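Local structure of Endonuclease/exonuclease/phosphatase (4RUW) at residues A[68-73]-A[77-82]; A[98-101]-A[106-109]; A[352-355]-A[361-364]; A[381-384]-A[390-393]. The protein belongs to the endonuclease/exonuclease/phosphatase family and joins a DNase I-like domain, which holds a zinc ion, to an Ig-like domain that follows it in the chain. All coordinates share one frame; numbering follows the deposited sequence.

Contact 1: A[68-73]-A[77-82]; sequences APDAPG and EPRIAA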
ATOM      1  N   ALA A  68      -9.290  12.564 -17.382  1.00 14.34           N
ATOM      2  CA  ALA A  68     -10.436  12.156 -16.590  1.00 15.17           C
ATOM      3  C   ALA A  68     -11.377  11.250 -17.371  1.00 15.70           C
ATOM      4  O   ALA A  68     -11.625  11.483 -18.548  1.00 16.94           O
ATOM      5  CB  ALA A  68     -11.191  13.385 -16.138  1.00 16.06           C
ATOM      6  N   PRO A  69     -11.931  10.225 -16.706  1.00 15.97           N
ATOM      7  CA  PRO A  69     -12.910   9.370 -17.384  1.00 17.30           C
ATOM      8  C   PRO A  69     -14.174  10.117 -17.821  1.00 17.50           C
ATOM      9  O   PRO A  69     -14.851   9.647 -18.733  1.00 19.15           O
ATOM     10  CB  PRO A  69     -13.241   8.301 -16.329  1.00 19.00           C
ATOM     11  CG  PRO A  69     -12.831   8.911 -15.017  1.00 19.05           C
ATOM     12  CD  PRO A  69     -11.628   9.741 -15.349  1.00 16.51           C
ATOM     13  N   ASP A  70     -14.485  11.250 -17.196  1.00 16.93           N
ATOM     14  CA  ASP A  70     -15.662  12.026 -17.589  1.00 17.62           C
ATOM     15  C   ASP A  70     -15.362  13.062 -18.683  1.00 17.53           C
ATOM     16  O   ASP A  70     -16.257  13.780 -19.122  1.00 19.77           O
ATOM     17  CB  ASP A  70     -16.313  12.691 -16.366  1.00 18.20           C
ATOM     18  CG  ASP A  70     -15.533  13.891 -15.863  1.00 18.37           C
ATOM     19  OD1 ASP A  70     -14.337  13.979 -16.181  1.00 18.82           O
ATOM     20  OD2 ASP A  70     -16.110  14.746 -15.148  1.00 18.45           O
ATOM     21  N   ALA A  71     -14.106  13.132 -19.113  1.00 17.22           N
ATOM     22  CA  ALA A  71     -13.688  14.070 -20.160  1.00 17.91           C
ATOM     23  C   ALA A  71     -12.509  13.493 -20.947  1.00 18.70           C
ATOM     24  O   ALA A  71     -11.387  13.996 -20.857  1.00 18.18           O
ATOM     25  CB  ALA A  71     -13.327  15.428 -19.559  1.00 19.38           C
ATOM     26  N   PRO A  72     -12.760  12.427 -21.721  1.00 21.08           N
ATOM     27  CA  PRO A  72     -11.701  11.783 -22.505  1.00 24.00           C
ATOM     28  C   PRO A  72     -11.058  12.752 -23.491  1.00 25.14           C
ATOM     29  O   PRO A  72     -11.723  13.664 -23.979  1.00 26.63           O
ATOM     30  CB  PRO A  72     -12.449  10.687 -23.273  1.00 26.06           C
ATOM     31  CG  PRO A  72     -13.689  10.445 -22.495  1.00 26.30           C
ATOM     32  CD  PRO A  72     -14.063  11.765 -21.907  1.00 23.16           C
ATOM     33  N   GLY A  73      -9.774  12.564 -23.763  1.00 26.22           N
ATOM     34  CA  GLY A  73      -9.099  13.354 -24.779  1.00 26.50           C
ATOM     35  C   GLY A  73      -8.628  14.728 -24.337  1.00 25.29           C
ATOM     36  O   GLY A  73      -8.134  15.506 -25.154  1.00 28.82           O
ATOM     37  N   GLU A  77      -4.156  18.564 -15.876  1.00 13.19           N
ATOM     38  CA  GLU A  77      -3.397  18.655 -14.640  1.00 13.16           C
ATOM     39  C   GLU A  77      -4.045  19.540 -13.554  1.00 12.85           C
ATOM     40  O   GLU A  77      -3.932  19.225 -12.374  1.00 12.74           O
ATOM     41  CB  GLU A  77      -1.958  19.097 -14.904  1.00 14.07           C
ATOM     42  CG  GLU A  77      -1.122  18.090 -15.686  1.00 15.41           C
ATOM     43  CD  GLU A  77      -1.139  18.306 -17.183  1.00 17.60           C
ATOM     44  OE1 GLU A  77      -1.988  19.080 -17.666  1.00 16.92           O
ATOM     45  OE2 GLU A  77      -0.296  17.694 -17.878  1.00 19.40           O
ATOM     46  N   PRO A  78      -4.713  20.651 -13.931  1.00 13.16           N
ATOM     47  CA  PRO A  78      -5.305  21.466 -12.854  1.00 13.74           C
ATOM     48  C   PRO A  78      -6.334  20.733 -12.008  1.00 13.10           C
ATOM     49  O   PRO A  78      -6.454  20.982 -10.819  1.00 13.92           O
ATOM     50  CB  PRO A  78      -5.970  22.621 -13.612  1.00 15.21           C
ATOM     51  CG  PRO A  78      -5.117  22.780 -14.814  1.00 14.54           C
ATOM     52  CD  PRO A  78      -4.740  21.373 -15.217  1.00 13.71           C
ATOM     53  N   ARG A  79      -7.075  19.836 -12.608  1.00 13.55           N
ATOM     54  CA  ARG A  79      -8.074  19.087 -11.897  1.00 14.22           C
ATOM     55  C   ARG A  79      -7.400  18.142 -10.871  1.00 13.60           C
ATOM     56  O   ARG A  79      -7.820  18.029  -9.774  1.00 14.39           O
ATOM     57  CB  ARG A  79      -8.892  18.343 -12.926  1.00 16.54           C
ATOM     58  CG  ARG A  79     -10.235  18.003 -12.485  1.00 19.28           C
ATOM     59  CD  ARG A  79     -11.073  17.518 -13.636  1.00 18.23           C
ATOM     60  NE  ARG A  79     -12.204  16.841 -13.080  1.00 16.52           N
ATOM     61  CZ  ARG A  79     -13.063  16.132 -13.762  1.00 14.88           C
ATOM     62  NH1 ARG A  79     -12.940  15.981 -15.056  1.00 15.61           N
ATOM     63  NH2 ARG A  79     -14.044  15.563 -13.158  1.00 16.41           N
ATOM     64  N   ILE A  80      -6.308  17.510 -11.268  1.00 12.98           N
ATOM     65  CA  ILE A  80      -5.506  16.685 -10.375  1.00 13.10           C
ATOM     66  C   ILE A  80      -4.925  17.543  -9.243  1.00 12.01           C
ATOM     67  O   ILE A  80      -5.012  17.192  -8.062  1.00 13.19           O
ATOM     68  CB  ILE A  80      -4.364  15.991 -11.164  1.00 13.90           C
ATOM     69  CG1 ILE A  80      -4.925  15.049 -12.245  1.00 13.97           C
ATOM     70  CG2 ILE A  80      -3.396  15.269 -10.222  1.00 13.83           C
ATOM     71  CD1 ILE A  80      -5.864  13.980 -11.736  1.00 14.66           C
ATOM     72  N   ALA A  81      -4.326  18.670  -9.604  1.00 12.70           N
ATOM     73  CA  ALA A  81      -3.706  19.537  -8.617  1.00 13.22           C
ATOM     74  C   ALA A  81      -4.708  20.060  -7.595  1.00 12.43           C
ATOM     75  O   ALA A  81      -4.388  20.194  -6.424  1.00 13.16           O
ATOM     76  CB  ALA A  81      -2.993  20.683  -9.301  1.00 13.99           C
ATOM     77  N   ALA A  82      -5.921  20.369  -8.044  1.00 12.77           N
ATOM     78  CA  ALA A  82      -6.932  20.908  -7.135  1.00 13.31           C
ATOM     79  C   ALA A  82      -7.313  19.883  -6.063  1.00 13.07           C
ATOM     80  O   ALA A  82      -7.554  20.240  -4.914  1.00 14.20           O
ATOM     81  CB  ALA A  82      -8.164  21.377  -7.901  1.00 14.54           C
TER
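R79 grips D70 end-on with the two terminal nitrogens of its guanidinium, one for each carboxylate oxygen. On the tighter arm of this salt bridge, NH1 of R79 lies 2.7 Å from OD1 of D70, close to the guanidinium plane, and meets the syn lone pair of that oxygen. The other arm, NH2 of R79 to OD2 of D70, is 3.0 Å long and comes from above the carboxylate plane, consistent with the 47° between the two flat groups. A long side chain suits the gap between helix and loop: R79 is extended throughout, starting with CG anti to the backbone N (chi1 -156°), and its tip meets D70 coming from the opposite direction. The close packing is on the inner side, where the buried methyl CB of A68 sits 3.3 Å from NH1 of R79; a small residue suits a place so near the charged group. NE of R79 forms a further salt bridge with D315, so two acids share the arginine and would probably keep it charged. The carboxylate end lies on the exposed side, with little covering: the two segments bury only 119 Å² together. A hydrogen bond from A71 N to A68 O (3.0 Å) closes a type I beta turn, here tied by a bidentate salt bridge to the start of helix 77-87 in the DNase I-like domain.

Contact 2: A[98-101]-A[106-109]; sequences HRDA and SHGD. With ZN (zinc ion), chain B.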
ATOM      1  N   HIS A  98       3.204  11.251 -17.045  1.00 13.01           N
ATOM      2  CA  HIS A  98       4.045  11.192 -18.240  1.00 13.68           C
ATOM      3  C   HIS A  98       4.960  12.395 -18.366  1.00 13.44           C
ATOM      4  O   HIS A  98       4.647  13.499 -17.911  1.00 15.08           O
ATOM      5  CB  HIS A  98       3.221  11.045 -19.526  1.00 13.64           C
ATOM      6  CG  HIS A  98       2.764   9.640 -19.780  1.00 13.89           C
ATOM      7  ND1 HIS A  98       2.336   9.224 -21.028  1.00 14.92           N
ATOM      8  CD2 HIS A  98       2.676   8.576 -18.952  1.00 14.41           C
ATOM      9  CE1 HIS A  98       2.006   7.934 -20.939  1.00 14.58           C
ATOM     10  NE2 HIS A  98       2.198   7.528 -19.705  1.00 15.41           N
ATOM     11  N   ARG A  99       6.106  12.164 -18.990  1.00 14.90           N
ATOM     12  CA  ARG A  99       6.972  13.245 -19.393  1.00 15.87           C
ATOM     13  C   ARG A  99       7.314  12.968 -20.851  1.00 16.14           C
ATOM     14  O   ARG A  99       8.187  12.148 -21.156  1.00 16.70           O
ATOM     15  CB  ARG A  99       8.214  13.304 -18.504  1.00 17.97           C
ATOM     16  CG  ARG A  99       9.144  14.453 -18.840  1.00 21.15           C
ATOM     17  CD  ARG A  99       9.907  14.933 -17.623  1.00 25.53           C
ATOM     18  NE  ARG A  99      10.984  14.029 -17.236  1.00 28.09           N
ATOM     19  CZ  ARG A  99      11.722  14.186 -16.140  1.00 30.48           C
ATOM     20  NH1 ARG A  99      11.488  15.200 -15.319  1.00 31.40           N
ATOM     21  NH2 ARG A  99      12.689  13.328 -15.856  1.00 31.58           N
ATOM     22  N   ASP A 100       6.577  13.622 -21.747  1.00 16.52           N
ATOM     23  CA  ASP A 100       6.597  13.299 -23.176  1.00 16.98           C
ATOM     24  C   ASP A 100       7.122  14.452 -24.015  1.00 18.72           C
ATOM     25  O   ASP A 100       6.779  15.607 -23.766  1.00 20.21           O
ATOM     26  CB  ASP A 100       5.187  13.029 -23.707  1.00 17.42           C
ATOM     27  CG  ASP A 100       4.496  11.856 -23.054  1.00 15.37           C
ATOM     28  OD1 ASP A 100       5.158  10.936 -22.503  1.00 15.74           O
ATOM     29  OD2 ASP A 100       3.244  11.851 -23.113  1.00 16.07           O
ATOM     30  N   ALA A 101       7.904  14.124 -25.039  1.00 19.67           N
ATOM     31  CA  ALA A 101       8.243  15.064 -26.101  1.00 20.49           C
ATOM     32  C   ALA A 101       6.981  15.327 -26.942  1.00 19.92           C
ATOM     33  O   ALA A 101       6.010  14.586 -26.844  1.00 19.23           O
ATOM     34  CB  ALA A 101       9.357  14.469 -26.966  1.00 22.36           C
ATOM     35  N   SER A 106       0.768  13.331 -27.286  1.00 19.92           N
ATOM     36  CA  SER A 106       1.700  13.661 -26.204  1.00 19.85           C
ATOM     37  C   SER A 106       1.002  14.306 -25.010  1.00 20.05           C
ATOM     38  O   SER A 106       0.043  15.053 -25.188  1.00 23.10           O
ATOM     39  CB  SER A 106       2.801  14.584 -26.720  1.00 20.70           C
ATOM     40  OG  SER A 106       3.614  15.054 -25.661  1.00 19.50           O
ATOM     41  N   HIS A 107       1.489  14.009 -23.805  1.00 18.41           N
ATOM     42  CA  HIS A 107       0.974  14.588 -22.568  1.00 17.76           C
ATOM     43  C   HIS A 107       1.834  15.746 -22.075  1.00 18.60           C
ATOM     44  O   HIS A 107       1.552  16.341 -21.034  1.00 19.91           O
ATOM     45  CB  HIS A 107       0.916  13.516 -21.475  1.00 17.49           C
ATOM     46  CG  HIS A 107      -0.077  12.431 -21.752  1.00 17.60           C
ATOM     47  ND1 HIS A 107       0.278  11.223 -22.323  1.00 16.81           N
ATOM     48  CD2 HIS A 107      -1.416  12.375 -21.555  1.00 18.75           C
ATOM     49  CE1 HIS A 107      -0.805  10.473 -22.460  1.00 18.48           C
ATOM     50  NE2 HIS A 107      -1.846  11.156 -22.012  1.00 18.67           N
ATOM     51  N   GLY A 108       2.899  16.050 -22.810  1.00 18.77           N
ATOM     52  CA  GLY A 108       3.833  17.085 -22.410  1.00 18.91           C
ATOM     53  C   GLY A 108       4.590  16.732 -21.141  1.00 17.92           C
ATOM     54  O   GLY A 108       4.684  15.565 -20.765  1.00 17.48           O
ATOM     55  N   ASP A 109       5.129  17.747 -20.478  1.00 18.84           N
ATOM     56  CA  ASP A 109       5.935  17.566 -19.274  1.00 18.61           C
ATOM     57  C   ASP A 109       5.029  17.653 -18.044  1.00 16.78           C
ATOM     58  O   ASP A 109       4.911  18.703 -17.404  1.00 17.29           O
ATOM     59  CB  ASP A 109       7.025  18.643 -19.221  1.00 19.58           C
ATOM     60  CG  ASP A 109       8.089  18.373 -18.165  1.00 21.68           C
ATOM     61  OD1 ASP A 109       7.823  17.629 -17.196  1.00 21.01           O
ATOM     62  OD2 ASP A 109       9.194  18.941 -18.299  1.00 24.80           O
TER
HETATM   63 ZN    ZN B 501       2.124  10.379 -22.631  1.00 15.88          ZN
HETATM   64  O   HOH W   1       9.847  17.444 -15.548  1.00 28.75           O
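H98 and H107 bring their ND1 atoms to one zinc ion, their ring planes standing almost perpendicular at 89°. ND1 of H98 is 2.0 Å from the zinc, and histidine suits the place because its imidazole offers a neutral nitrogen to the metal. R99, next along, runs side by side with D109: CD of R99 is 3.4 Å from OD1 of D109, and a water bridges this oxygen to NH1 of R99. The arginine also makes a cation-pi contact with F128, while D109 caps helix 110-118 through the backbone N of A112. D100 is held by both main chain and side chain. Its N donates to O of G108 at 2.9 Å, in a nearly straight bond (171°), and its OD2 binds the zinc at 1.9 Å. The anti lone pair of this same OD2 accepts N of H107 (2.9 Å), so metal and amide together fix the carboxylate, whose OD1 takes the backbone N of S146. A101 ends the segment with its carbonyl: OG of S106 donates to O of A101 at 2.7 Å and accepts N of G108, an ST turn. G108, lacking a side chain, readily adopts the positive phi of 66° found there. With H137 as fourth ligand, the two segments build a mononuclear zinc site of three histidines and one aspartate.

Contact 3: A[352-355]-A[361-364]; sequences QLTA and LRLS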
ATOM      1  N   GLN A 352       0.461  -9.100  13.872  1.00 12.42           N
ATOM      2  CA  GLN A 352       1.651  -8.263  13.974  1.00 12.55           C
ATOM      3  C   GLN A 352       1.703  -7.638  15.359  1.00 12.24           C
ATOM      4  O   GLN A 352       0.774  -6.932  15.765  1.00 13.22           O
ATOM      5  CB  GLN A 352       1.643  -7.160  12.914  1.00 14.09           C
ATOM      6  CG  GLN A 352       1.763  -7.665  11.485  1.00 14.81           C
ATOM      7  CD  GLN A 352       1.747  -6.532  10.471  1.00 16.45           C
ATOM      8  OE1 GLN A 352       1.025  -5.548  10.640  1.00 18.11           O
ATOM      9  NE2 GLN A 352       2.531  -6.670   9.409  1.00 18.38           N
ATOM     10  N   LEU A 353       2.784  -7.916  16.081  1.00 12.41           N
ATOM     11  CA  LEU A 353       2.991  -7.382  17.417  1.00 13.54           C
ATOM     12  C   LEU A 353       4.060  -6.300  17.348  1.00 13.59           C
ATOM     13  O   LEU A 353       5.106  -6.493  16.723  1.00 14.71           O
ATOM     14  CB  LEU A 353       3.444  -8.505  18.354  1.00 15.73           C
ATOM     15  CG  LEU A 353       3.814  -8.102  19.780  1.00 18.51           C
ATOM     16  CD1 LEU A 353       2.582  -7.685  20.561  1.00 20.26           C
ATOM     17  CD2 LEU A 353       4.544  -9.249  20.474  1.00 21.13           C
ATOM     18  N   THR A 354       3.796  -5.159  17.974  1.00 13.51           N
ATOM     19  CA  THR A 354       4.793  -4.104  18.086  1.00 13.96           C
ATOM     20  C   THR A 354       4.923  -3.692  19.540  1.00 13.97           C
ATOM     21  O   THR A 354       3.923  -3.465  20.219  1.00 15.11           O
ATOM     22  CB  THR A 354       4.408  -2.864  17.247  1.00 14.60           C
ATOM     23  OG1 THR A 354       4.104  -3.258  15.902  1.00 15.73           O
ATOM     24  CG2 THR A 354       5.541  -1.848  17.227  1.00 16.04           C
ATOM     25  N   ALA A 355       6.160  -3.626  20.027  1.00 14.93           N
ATOM     26  CA  ALA A 355       6.437  -3.125  21.369  1.00 16.21           C
ATOM     27  C   ALA A 355       7.231  -1.834  21.231  1.00 17.95           C
ATOM     28  O   ALA A 355       8.163  -1.759  20.433  1.00 18.61           O
ATOM     29  CB  ALA A 355       7.233  -4.154  22.188  1.00 17.86           C
ATOM     30  N   LEU A 361       2.278  -1.850  23.997  1.00 16.17           N
ATOM     31  CA  LEU A 361       2.170  -3.015  23.138  1.00 15.22           C
ATOM     32  C   LEU A 361       1.002  -2.812  22.185  1.00 14.60           C
ATOM     33  O   LEU A 361      -0.030  -2.245  22.560  1.00 15.37           O
ATOM     34  CB  LEU A 361       1.942  -4.277  23.971  1.00 16.78           C
ATOM     35  CG  LEU A 361       3.110  -4.681  24.869  1.00 18.71           C
ATOM     36  CD1 LEU A 361       2.700  -5.783  25.842  1.00 19.60           C
ATOM     37  CD2 LEU A 361       4.290  -5.117  24.026  1.00 21.92           C
ATOM     38  N   ARG A 362       1.173  -3.265  20.947  1.00 13.67           N
ATOM     39  CA  ARG A 362       0.119  -3.217  19.947  1.00 13.54           C
ATOM     40  C   ARG A 362       0.051  -4.554  19.232  1.00 12.95           C
ATOM     41  O   ARG A 362       1.078  -5.096  18.823  1.00 14.09           O
ATOM     42  CB  ARG A 362       0.369  -2.102  18.923  1.00 13.75           C
ATOM     43  CG  ARG A 362      -0.698  -2.028  17.821  1.00 14.60           C
ATOM     44  CD  ARG A 362      -0.364  -0.970  16.783  1.00 15.29           C
ATOM     45  NE  ARG A 362       0.879  -1.291  16.087  1.00 14.79           N
ATOM     46  CZ  ARG A 362       1.591  -0.422  15.377  1.00 15.99           C
ATOM     47  NH1 ARG A 362       1.182   0.831  15.262  1.00 18.47           N
ATOM     48  NH2 ARG A 362       2.718  -0.800  14.790  1.00 16.31           N
ATOM     49  N   LEU A 363      -1.162  -5.078  19.081  1.00 12.82           N
ATOM     50  CA  LEU A 363      -1.389  -6.302  18.331  1.00 13.19           C
ATOM     51  C   LEU A 363      -2.414  -6.014  17.244  1.00 14.00           C
ATOM     52  O   LEU A 363      -3.539  -5.597  17.544  1.00 17.48           O
ATOM     53  CB  LEU A 363      -1.904  -7.384  19.278  1.00 17.15           C
ATOM     54  CG  LEU A 363      -1.879  -8.864  18.920  1.00 20.44           C
ATOM     55  CD1 LEU A 363      -0.572  -9.233  18.258  1.00 20.01           C
ATOM     56  CD2 LEU A 363      -2.079  -9.697  20.179  1.00 19.52           C
ATOM     57  N   SER A 364      -2.007  -6.196  15.989  1.00 12.93           N
ATOM     58  CA  SER A 364      -2.895  -6.058  14.845  1.00 13.37           C
ATOM     59  C   SER A 364      -3.141  -7.446  14.259  1.00 13.12           C
ATOM     60  O   SER A 364      -2.193  -8.138  13.872  1.00 14.59           O
ATOM     61  CB  SER A 364      -2.267  -5.147  13.789  1.00 14.19           C
ATOM     62  OG  SER A 364      -3.043  -5.139  12.596  1.00 15.55           O
TER
HETATM   63  O   HOH W   2       1.498  -4.115  15.560  1.00 15.87           O
HETATM   64  O   HOH W   3      -1.683  -5.906  10.209  1.00 19.00           O
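OG1 of T354 is gripped twice: NH2 of R362 donates to it at 3.0 Å, and a water lies 2.8 Å from the same OG1. That water also donates to O of Q352 and accepts from NE of R362, joining both side chains to a main-chain oxygen on T354's own strand, across from R362. The two side chains lie alongside each other, and a bend at chi3 (63°) swings the arginine's guanidinium over to the threonine hydroxyl, which sits tilted 20° from its plane. A branched, hydroxyl-bearing residue serves well here, filling the strand position while offering an acceptor. NH2 of R362 also bonds to O of P302, and NH1 to O of F304, both beyond the hairpin. Farther along this face a second water donates to OE1 of Q352 and OG of S364; NE2 of Q352 reaches the carbonyls of L263 and A259, and OG of S364 bonds to Q269. The polar face is thus turned to the DNase I-like domain. Beneath the side chains, T354 and R362 form a hydrogen-bonded pair, N of T354 to O of R362 at 2.8 Å. The other face is apolar: CB of A355 meets CD2 of L361 at 3.6 Å, and both residues touch L413. The strands run antiparallel at 167°, a beta hairpin with one polar and one apolar face in the Ig-like domain.

Contact 4: A[381-384]-A[390-393]; sequences AVLR and ALRT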
ATOM      1  N   ALA A 381      -4.921 -14.300  17.794  1.00 14.68           N
ATOM      2  CA  ALA A 381      -3.563 -14.120  18.275  1.00 14.62           C
ATOM      3  C   ALA A 381      -3.556 -14.184  19.788  1.00 15.16           C
ATOM      4  O   ALA A 381      -4.411 -13.587  20.449  1.00 15.49           O
ATOM      5  CB  ALA A 381      -3.012 -12.790  17.822  1.00 16.53           C
ATOM      6  N   VAL A 382      -2.599 -14.925  20.331  1.00 15.78           N
ATOM      7  CA  VAL A 382      -2.444 -15.006  21.772  1.00 17.14           C
ATOM      8  C   VAL A 382      -1.001 -14.702  22.158  1.00 17.31           C
ATOM      9  O   VAL A 382      -0.066 -15.351  21.666  1.00 18.78           O
ATOM     10  CB  VAL A 382      -2.839 -16.401  22.316  1.00 19.29           C
ATOM     11  CG1 VAL A 382      -2.814 -16.410  23.843  1.00 20.92           C
ATOM     12  CG2 VAL A 382      -4.217 -16.812  21.808  1.00 20.96           C
ATOM     13  N   LEU A 383      -0.806 -13.704  23.000  1.00 17.92           N
ATOM     14  CA  LEU A 383       0.454 -13.442  23.631  1.00 19.11           C
ATOM     15  C   LEU A 383       0.509 -14.285  24.917  1.00 19.59           C
ATOM     16  O   LEU A 383      -0.375 -14.207  25.723  1.00 21.65           O
ATOM     17  CB  LEU A 383       0.596 -11.955  23.929  1.00 20.55           C
ATOM     18  CG  LEU A 383       1.867 -11.466  24.571  1.00 23.51           C
ATOM     19  CD1 LEU A 383       3.097 -11.724  23.741  1.00 24.80           C
ATOM     20  CD2 LEU A 383       1.789 -10.003  24.983  1.00 24.96           C
ATOM     21  N   ARG A 384       1.515 -15.146  25.006  1.00 20.57           N
ATOM     22  CA  ARG A 384       1.648 -16.071  26.124  1.00 22.14           C
ATOM     23  C   ARG A 384       2.960 -15.848  26.858  1.00 24.40           C
ATOM     24  O   ARG A 384       3.951 -15.436  26.256  1.00 25.08           O
ATOM     25  CB  ARG A 384       1.603 -17.515  25.622  1.00 22.89           C
ATOM     26  CG  ARG A 384       0.318 -17.900  24.926  1.00 23.59           C
ATOM     27  CD  ARG A 384       0.313 -19.372  24.533  1.00 24.97           C
ATOM     28  NE  ARG A 384      -0.905 -19.718  23.807  1.00 25.94           N
ATOM     29  CZ  ARG A 384      -2.073 -19.977  24.388  1.00 26.35           C
ATOM     30  NH1 ARG A 384      -2.187 -19.938  25.709  1.00 27.36           N
ATOM     31  NH2 ARG A 384      -3.128 -20.273  23.646  1.00 27.11           N
ATOM     32  N   ALA A 390      -2.003 -17.446  28.712  1.00 27.40           N
ATOM     33  CA  ALA A 390      -2.443 -16.327  27.880  1.00 26.38           C
ATOM     34  C   ALA A 390      -2.385 -15.005  28.646  1.00 26.37           C
ATOM     35  O   ALA A 390      -2.934 -14.885  29.744  1.00 28.87           O
ATOM     36  CB  ALA A 390      -3.847 -16.579  27.356  1.00 27.05           C
ATOM     37  N   LEU A 391      -1.694 -14.028  28.069  1.00 24.55           N
ATOM     38  CA  LEU A 391      -1.603 -12.686  28.636  1.00 24.30           C
ATOM     39  C   LEU A 391      -2.630 -11.764  27.985  1.00 23.51           C
ATOM     40  O   LEU A 391      -3.210 -10.905  28.649  1.00 25.18           O
ATOM     41  CB  LEU A 391      -0.197 -12.120  28.447  1.00 25.59           C
ATOM     42  CG  LEU A 391       0.916 -12.926  29.124  1.00 26.69           C
ATOM     43  CD1 LEU A 391       2.277 -12.335  28.795  1.00 27.64           C
ATOM     44  CD2 LEU A 391       0.701 -12.981  30.631  1.00 27.34           C
ATOM     45  N   ARG A 392      -2.837 -11.936  26.685  1.00 21.49           N
ATOM     46  CA  ARG A 392      -3.887 -11.220  25.975  1.00 19.74           C
ATOM     47  C   ARG A 392      -4.199 -11.966  24.694  1.00 18.15           C
ATOM     48  O   ARG A 392      -3.307 -12.549  24.077  1.00 19.16           O
ATOM     49  CB  ARG A 392      -3.476  -9.781  25.667  1.00 21.51           C
ATOM     50  CG  ARG A 392      -4.601  -8.949  25.051  1.00 20.94           C
ATOM     51  CD  ARG A 392      -4.259  -7.473  25.000  1.00 21.26           C
ATOM     52  NE  ARG A 392      -4.182  -6.891  26.333  1.00 19.68           N
ATOM     53  CZ  ARG A 392      -5.169  -6.218  26.918  1.00 18.64           C
ATOM     54  NH1 ARG A 392      -6.327  -6.048  26.291  1.00 19.94           N
ATOM     55  NH2 ARG A 392      -5.000  -5.717  28.136  1.00 18.91           N
ATOM     56  N   THR A 393      -5.470 -11.943  24.314  1.00 17.50           N
ATOM     57  CA  THR A 393      -5.969 -12.594  23.115  1.00 17.51           C
ATOM     58  C   THR A 393      -6.676 -11.554  22.257  1.00 16.87           C
ATOM     59  O   THR A 393      -7.478 -10.769  22.772  1.00 19.16           O
ATOM     60  CB  THR A 393      -6.951 -13.714  23.490  1.00 19.95           C
ATOM     61  OG1 THR A 393      -6.274 -14.679  24.304  1.00 21.81           O
ATOM     62  CG2 THR A 393      -7.498 -14.395  22.250  1.00 20.06           C
TER
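L391 lies over the end of strand 378-384, against L383 and R384. Its CB is 3.4 Å from O of L383, its CG passes the same oxygen somewhat farther off, and its CD1 ends near C of R384 and 4.3 Å from CG of L383. A leucine suits the place because its CD1 can lie on L383 while the side chain also touches P414. The oxygen beneath it does double duty: N of L391 donates to O of L383 at 2.7 Å, nearly along the C=O axis, while N of R392 reaches that same O only weakly, at 3.5 Å. Two residues therefore stand opposite one, a classic beta bulge, set in the hairpin 378-384/390-396 of the Ig-like domain. Past the bulge the regular pattern resumes with N of L383 donating to O of R392 at 3.0 Å. V382 lies on the face it shares with R384, A390 and T393. Its CG1, anti to the backbone N (chi1 -174°), touches CB of A390 at 3.7 Å and also lies over the centre of one face of the R384 guanidinium; the small A390 fits beside both. CG2 of V382 packs 3.9 Å from OG1 of T393, both of them beta-branched residues at home in strands. R384 forms a salt bridge from NE to E420 and a hydrogen bond from NH1 to O of G388, whereas R392 pairs with E407 in a salt bridge and with W409 in a cation-pi contact.

From the N terminus the four contacts follow in series, none nesting in or crossing another, each closing a short local loop. Contact 1 closes the loop between strand 55-62 and helix 77-87; contact 2 closes the one between strand 91-98 and helix 110-118. These two touch where E77 packs near H107, so the helix start borders the zinc site. Contacts 3 and 4 are hairpins in the Ig-like domain, one in each of its four-stranded sheets. They meet across the interior, where CD2 of L363 lies 4.0 Å from CB of A381. The pairs sit on opposite sides of the chain's centre, with contacts 2 and 4 about 55 Å apart between centres.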